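Local structure of HNH endonuclease (Geobacillus virus E2, 5H0M) at residues A[44-47]-A[48-52]; A[59-62]-A[63-67]; A[98-101]-A[102-105]. The protein acts as a phage-encoded HNH endonuclease that nicks DNA, probably through a metal-dependent His-Me finger site, in a fold that also binds a zinc ion, probably structural. All coordinates share one frame; numbering follows the deposited sequence.

Contact 1: A[44-47]-A[48-52]; sequences DKHK and RNQQA
Asn49 folds its amide back onto the preceding turn and gives the backbone oxygen of Lys45 a second donor. ND2 of Asn49 lies 2.8 Å from O of Lys45 with an N-H...O angle of 154°, and the backbone N of Asn49 makes the ordinary helical bond to the same oxygen at 3.0 Å. The two donors arrive from opposite faces of the carbonyl plane, the amide from well above it. CG of Asn49 stands beside its own backbone N (chi1 -81°), which turns the amide toward the N-terminal side of the helix; the Lys45 chain runs alongside in the same direction, its CG 3.7 Å from ND2 of Asn49. One residue further on, CG of Gln50 sits over one face of the His46 ring, off toward its rim and 3.9 Å from the centroid, in a CH-pi contact. The two side chains cross at a slant, yet their ring and amide planes differ by only 11°. Arg48 bends partway along its chain and lays a guanidinium face over the backbone of Lys45, where its NH2 comes within 3.7 Å of CA of Lys45. Asp44, one turn before Arg48, bonds through OD1 to Asn39; its OD2 stays 5.8 Å from NH1 of Arg48. All of this decorates the surface of helix 41-55, with the i to i+4 backbone bonds running through it; on its inner side Asn49, Gln51 and Ala52 pack against Leu97, Leu98 and Trp101 of the loop between strands 90-93 and 110-113.

Contact 2: A[59-62]-A[63-67]; sequences REWE and RTRLA
Thr64 and Glu60 meet at a doubly used carbonyl: OG1 and N of Thr64 both donate to O of Glu60, each at 2.9 Å, from opposite faces of its plane. The hydroxyl gets there because OG1 stands beside the backbone N of Thr64 (chi1 -62°), pointing back up the helix. One residue further along, CB of Arg65 sits over the six-membered ring of Trp61 in a CH-pi contact, 4.2 Å from its centroid, while N of Arg65 bonds to O of Trp61 at an angle of 169°. The guanidinium of Arg65 leads away and reaches O of Glu62 through a water, 2.9 Å from NH1 of Arg65. Arg63 turns one guanidinium face over CA of Glu60. Further out, NE of Arg59 forms a salt bridge with OE2 of Glu60 at 3.1 Å, and Ser58 OG bonds to N of Trp61. The indole meets the rings of Phe55, Tyr56 and His93, and packs on Val91 and Leu110 of the two strands. Chemically the helix is two-sided: Trp61 is buried among apolar and aromatic groups, while the Glu60 carboxylate probably moderates repulsion between Arg59 and Arg63, whose NE and NH2 respectively are 4.5 Å apart.

Contact 3: A[98-101]-A[102-105]; sequences LVDW and SKRL
Asp100 receives two hydrogen bonds from Ser102 on a single carboxylate oxygen. OG of Ser102 donates to OD1 of Asp100 at 2.6 Å, on the syn side, and the backbone N of Ser102 reaches that oxygen at 3.0 Å on the anti side, both from the same face of the carboxylate plane. With CG anti to its own backbone N (chi1 -167°), Asp100 turns the carboxylate toward the start of the turn. Its main-chain O accepts N of Lys103 at 3.2 Å, and the extended Lys103 chain passes the other carboxylate oxygen, leaving NZ of Lys103 near but beyond salt-bridge distance of OD2. The second polar centre is O of Trp101, gripped by N and NH1 of Arg104 from opposite faces of its plane; the NH1 bond is 3.0 Å long and nearly straight at 166°. That bond lies in the guanidinium plane and would limit its rotation, consistent with the guanidinium lying flat on the indole of Trp101, with planes 3° apart and centres separated by 3.9 Å. The cation-pi contact is off-centre over the five-membered ring, whereas CD of Arg104 lies squarely over the six-membered ring, 3.3 Å from its centroid. Outside the turn, Arg104 packs on Phe55 of helix 41-55, while its O bonds to NE2 of His93. The bond from N of Ser102 to OD1 of Asp100 makes an Asx turn, and the bond from N of Lys103 to O of Asp100 closes the main-chain turn around it, with OG of Ser102 as an added donor, here in the loop joining the two strands of the HNH ββα-metal motif.

How the contacts relate
From the N terminus, contact 1 lies within helix 41-55 and contact 2 within the following helix 59-71; contact 3 comes later, in the loop between strands 90-93 and 110-113. Contacts 1 and 2 join successive helical turns, contact 3 closes a tight turn in a loop, and the three follow in series without nesting or crossing. Contacts 1 and 2 do not touch, their centres being about 21 Å apart. Contact 3 meets both: CH2 of Trp101 packs 3.3 Å from CG of Gln51 in contact 1, and CD2 of Leu105 lies 3.5 Å from OG1 of Thr64 in contact 2. The loop between the strands thus packs against both helices, while helix 59-71 also touches the sheet directly.

Contact 1: A[44-47]-A[48-52]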
# COMPACT_ATOMS: atom_id res chain seq x y z
N ASP A 44 -21.64 -2.83 -6.35
CA ASP A 44 -20.48 -3.62 -5.92
C ASP A 44 -19.23 -2.76 -5.82
O ASP A 44 -18.46 -2.88 -4.87
CB ASP A 44 -20.25 -4.79 -6.87
CG ASP A 44 -21.32 -5.86 -6.74
OD1 ASP A 44 -21.84 -6.07 -5.62
OD2 ASP A 44 -21.65 -6.50 -7.76
N LYS A 45 -19.02 -1.89 -6.81
CA LYS A 45 -17.90 -0.96 -6.82
C LYS A 45 -17.96 -0.00 -5.63
O LYS A 45 -16.95 0.28 -4.99
CB LYS A 45 -17.91 -0.17 -8.13
CG LYS A 45 -16.78 0.82 -8.30
CD LYS A 45 -16.83 1.52 -9.65
CE LYS A 45 -16.74 0.53 -10.81
NZ LYS A 45 -16.89 1.20 -12.14
N HIS A 46 -19.16 0.51 -5.35
CA HIS A 46 -19.39 1.36 -4.19
C HIS A 46 -19.01 0.67 -2.88
O HIS A 46 -18.31 1.24 -2.04
CB HIS A 46 -20.87 1.77 -4.16
CG HIS A 46 -21.28 2.51 -2.92
ND1 HIS A 46 -20.96 3.83 -2.71
CD2 HIS A 46 -21.99 2.11 -1.84
CE1 HIS A 46 -21.46 4.21 -1.55
NE2 HIS A 46 -22.07 3.19 -0.99
N LYS A 47 -19.47 -0.57 -2.72
CA LYS A 47 -19.21 -1.31 -1.49
C LYS A 47 -17.72 -1.60 -1.35
O LYS A 47 -17.19 -1.52 -0.26
CB LYS A 47 -20.03 -2.61 -1.43
CG LYS A 47 -21.54 -2.41 -1.41
CD LYS A 47 -22.03 -1.43 -0.34
CE LYS A 47 -21.92 -2.05 1.05
NZ LYS A 47 -22.32 -1.08 2.10
N ARG A 48 -17.05 -1.92 -2.45
CA ARG A 48 -15.59 -2.15 -2.42
C ARG A 48 -14.86 -0.90 -1.98
O ARG A 48 -13.93 -0.95 -1.18
CB ARG A 48 -15.05 -2.50 -3.81
CG ARG A 48 -15.17 -3.94 -4.24
CD ARG A 48 -14.11 -4.27 -5.29
NE ARG A 48 -14.27 -3.51 -6.53
CZ ARG A 48 -15.22 -3.72 -7.45
NH1 ARG A 48 -16.14 -4.68 -7.27
NH2 ARG A 48 -15.26 -2.97 -8.54
N ASN A 49 -15.28 0.23 -2.51
CA ASN A 49 -14.65 1.49 -2.17
C ASN A 49 -14.93 1.91 -0.73
O ASN A 49 -14.05 2.39 -0.03
CB ASN A 49 -15.01 2.56 -3.18
CG ASN A 49 -14.16 2.45 -4.43
OD1 ASN A 49 -13.01 2.88 -4.43
ND2 ASN A 49 -14.70 1.82 -5.47
N GLN A 50 -16.14 1.66 -0.26
CA GLN A 50 -16.44 1.94 1.14
C GLN A 50 -15.62 1.06 2.10
O GLN A 50 -15.16 1.53 3.15
CB GLN A 50 -17.94 1.76 1.39
CG GLN A 50 -18.79 2.86 0.75
CD GLN A 50 -18.50 4.23 1.32
OE1 GLN A 50 -17.98 5.11 0.64
NE2 GLN A 50 -18.80 4.41 2.60
N GLN A 51 -15.46 -0.20 1.72
CA GLN A 51 -14.67 -1.16 2.49
C GLN A 51 -13.20 -0.72 2.54
O GLN A 51 -12.56 -0.78 3.60
CB GLN A 51 -14.81 -2.54 1.85
CG GLN A 51 -14.11 -3.69 2.54
CD GLN A 51 -14.30 -4.99 1.77
OE1 GLN A 51 -13.92 -5.09 0.60
NE2 GLN A 51 -14.87 -5.99 2.43
N ALA A 52 -12.68 -0.26 1.41
CA ALA A 52 -11.29 0.20 1.36
C ALA A 52 -11.10 1.46 2.20
O ALA A 52 -10.12 1.57 2.94
CB ALA A 52 -10.86 0.41 -0.09

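Contact 2: A[59-62]-A[63-67]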
# COMPACT_ATOMS: atom_id res chain seq x y z
N ARG A 59 -8.09 -0.81 13.19
CA ARG A 59 -7.06 -1.18 14.16
C ARG A 59 -6.01 -2.10 13.52
O ARG A 59 -4.83 -1.97 13.80
CB ARG A 59 -7.69 -1.86 15.40
CG ARG A 59 -8.44 -3.17 15.13
CD ARG A 59 -9.13 -3.77 16.35
NE ARG A 59 -9.76 -5.05 16.01
CZ ARG A 59 -10.68 -5.68 16.74
NH1 ARG A 59 -11.12 -5.17 17.89
NH2 ARG A 59 -11.18 -6.84 16.31
N GLU A 60 -6.45 -3.00 12.64
CA GLU A 60 -5.55 -3.97 12.03
C GLU A 60 -4.56 -3.26 11.11
O GLU A 60 -3.37 -3.54 11.14
CB GLU A 60 -6.33 -5.04 11.27
CG GLU A 60 -7.19 -5.94 12.16
CD GLU A 60 -8.60 -5.42 12.42
OE1 GLU A 60 -8.98 -4.33 11.97
OE2 GLU A 60 -9.36 -6.14 13.10
N TRP A 61 -5.06 -2.32 10.30
CA TRP A 61 -4.15 -1.53 9.46
C TRP A 61 -3.21 -0.71 10.31
O TRP A 61 -2.01 -0.65 10.02
CB TRP A 61 -4.92 -0.64 8.49
CG TRP A 61 -4.02 0.28 7.71
CD1 TRP A 61 -4.01 1.63 7.76
CD2 TRP A 61 -2.95 -0.09 6.81
NE1 TRP A 61 -3.03 2.14 6.95
CE2 TRP A 61 -2.38 1.11 6.34
CE3 TRP A 61 -2.45 -1.30 6.36
CZ2 TRP A 61 -1.33 1.12 5.45
CZ3 TRP A 61 -1.40 -1.29 5.47
CH2 TRP A 61 -0.86 -0.08 5.02
N GLU A 62 -3.72 -0.05 11.35
CA GLU A 62 -2.86 0.84 12.12
C GLU A 62 -1.66 0.06 12.68
O GLU A 62 -0.51 0.52 12.61
CB GLU A 62 -3.65 1.49 13.26
CG GLU A 62 -2.88 2.60 13.97
CD GLU A 62 -3.71 3.43 14.95
OE1 GLU A 62 -4.96 3.38 14.95
OE2 GLU A 62 -3.08 4.15 15.74
N ARG A 63 -1.93 -1.14 13.19
CA ARG A 63 -0.91 -1.98 13.77
C ARG A 63 0.04 -2.54 12.70
O ARG A 63 1.24 -2.58 12.88
CB ARG A 63 -1.61 -3.12 14.50
CG ARG A 63 -0.76 -4.13 15.22
CD ARG A 63 -1.58 -5.41 15.34
NE ARG A 63 -2.99 -5.15 15.70
CZ ARG A 63 -4.03 -5.89 15.31
NH1 ARG A 63 -3.84 -6.96 14.54
NH2 ARG A 63 -5.27 -5.57 15.69
N THR A 64 -0.51 -2.98 11.58
CA THR A 64 0.30 -3.62 10.55
C THR A 64 1.21 -2.60 9.87
O THR A 64 2.36 -2.88 9.59
CB THR A 64 -0.60 -4.32 9.53
OG1 THR A 64 -1.34 -5.36 10.20
CG2 THR A 64 0.23 -4.93 8.40
N ARG A 65 0.69 -1.41 9.62
CA ARG A 65 1.50 -0.31 9.11
C ARG A 65 2.75 -0.11 9.96
O ARG A 65 3.86 0.03 9.45
CB ARG A 65 0.67 0.98 9.05
CG ARG A 65 1.42 2.21 8.60
CD ARG A 65 0.57 3.46 8.69
NE ARG A 65 1.41 4.64 8.52
CZ ARG A 65 2.14 5.19 9.47
NH1 ARG A 65 2.12 4.72 10.70
NH2 ARG A 65 2.91 6.25 9.18
N LEU A 66 2.56 -0.07 11.28
CA LEU A 66 3.66 0.12 12.20
C LEU A 66 4.63 -1.05 12.15
O LEU A 66 5.83 -0.86 12.21
CB LEU A 66 3.15 0.32 13.62
CG LEU A 66 2.43 1.64 13.92
CD1 LEU A 66 1.78 1.58 15.30
CD2 LEU A 66 3.36 2.84 13.80
N ALA A 67 4.10 -2.26 12.03
CA ALA A 67 4.93 -3.45 11.95
C ALA A 67 5.83 -3.41 10.71
O ALA A 67 6.99 -3.79 10.75
CB ALA A 67 4.09 -4.71 11.97
O HOH W 1 -0.05 3.33 12.06

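Contact 3: A[98-101]-A[102-105]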
# COMPACT_ATOMS: atom_id res chain seq x y z
N LEU A 98 -7.44 -2.12 -3.67
CA LEU A 98 -8.66 -2.21 -4.47
C LEU A 98 -8.57 -3.26 -5.56
O LEU A 98 -9.58 -3.59 -6.19
CB LEU A 98 -9.00 -0.83 -5.05
CG LEU A 98 -9.57 0.18 -4.05
CD1 LEU A 98 -9.50 1.60 -4.61
CD2 LEU A 98 -11.00 -0.20 -3.70
N VAL A 99 -7.37 -3.77 -5.80
CA VAL A 99 -7.15 -4.85 -6.77
C VAL A 99 -7.30 -6.23 -6.13
O VAL A 99 -7.86 -7.15 -6.73
CB VAL A 99 -5.78 -4.69 -7.46
CG1 VAL A 99 -5.41 -5.92 -8.28
CG2 VAL A 99 -5.78 -3.45 -8.33
N ASP A 100 -6.79 -6.40 -4.91
CA ASP A 100 -6.92 -7.68 -4.20
C ASP A 100 -7.10 -7.46 -2.69
O ASP A 100 -6.14 -7.31 -1.94
CB ASP A 100 -5.72 -8.59 -4.46
CG ASP A 100 -5.97 -10.02 -4.01
OD1 ASP A 100 -6.88 -10.25 -3.16
OD2 ASP A 100 -5.24 -10.93 -4.48
N TRP A 101 -8.35 -7.50 -2.27
CA TRP A 101 -8.71 -7.29 -0.87
C TRP A 101 -8.07 -8.33 0.05
O TRP A 101 -7.73 -8.03 1.20
CB TRP A 101 -10.25 -7.34 -0.75
CG TRP A 101 -10.80 -7.23 0.65
CD1 TRP A 101 -11.43 -8.21 1.36
CD2 TRP A 101 -10.76 -6.09 1.51
NE1 TRP A 101 -11.79 -7.75 2.60
CE2 TRP A 101 -11.38 -6.45 2.72
CE3 TRP A 101 -10.25 -4.79 1.37
CZ2 TRP A 101 -11.52 -5.56 3.78
CZ3 TRP A 101 -10.40 -3.92 2.43
CH2 TRP A 101 -11.01 -4.31 3.62
N SER A 102 -7.88 -9.55 -0.43
CA SER A 102 -7.38 -10.62 0.40
C SER A 102 -5.96 -10.41 0.89
O SER A 102 -5.56 -11.00 1.89
CB SER A 102 -7.48 -11.97 -0.33
OG SER A 102 -6.50 -12.10 -1.32
N LYS A 103 -5.20 -9.55 0.19
CA LYS A 103 -3.79 -9.32 0.51
C LYS A 103 -3.59 -8.03 1.33
O LYS A 103 -2.47 -7.58 1.51
CB LYS A 103 -2.95 -9.27 -0.77
CG LYS A 103 -3.03 -10.56 -1.58
CD LYS A 103 -1.99 -10.57 -2.69
CE LYS A 103 -2.00 -11.90 -3.43
NZ LYS A 103 -0.94 -12.01 -4.49
N ARG A 104 -4.68 -7.48 1.84
CA ARG A 104 -4.68 -6.18 2.50
C ARG A 104 -3.77 -6.05 3.72
O ARG A 104 -3.29 -4.96 4.02
CB ARG A 104 -6.11 -5.79 2.90
CG ARG A 104 -6.73 -6.72 3.93
CD ARG A 104 -8.22 -6.42 4.05
NE ARG A 104 -8.86 -7.25 5.05
CZ ARG A 104 -9.24 -8.51 4.86
NH1 ARG A 104 -9.05 -9.11 3.69
NH2 ARG A 104 -9.83 -9.19 5.85
N LEU A 105 -3.53 -7.16 4.44
CA LEU A 105 -2.72 -7.14 5.65
C LEU A 105 -1.48 -8.03 5.55
O LEU A 105 -0.79 -8.28 6.53
CB LEU A 105 -3.58 -7.55 6.85
CG LEU A 105 -4.64 -6.52 7.26
CD1 LEU A 105 -5.70 -7.15 8.14
CD2 LEU A 105 -4.01 -5.34 7.97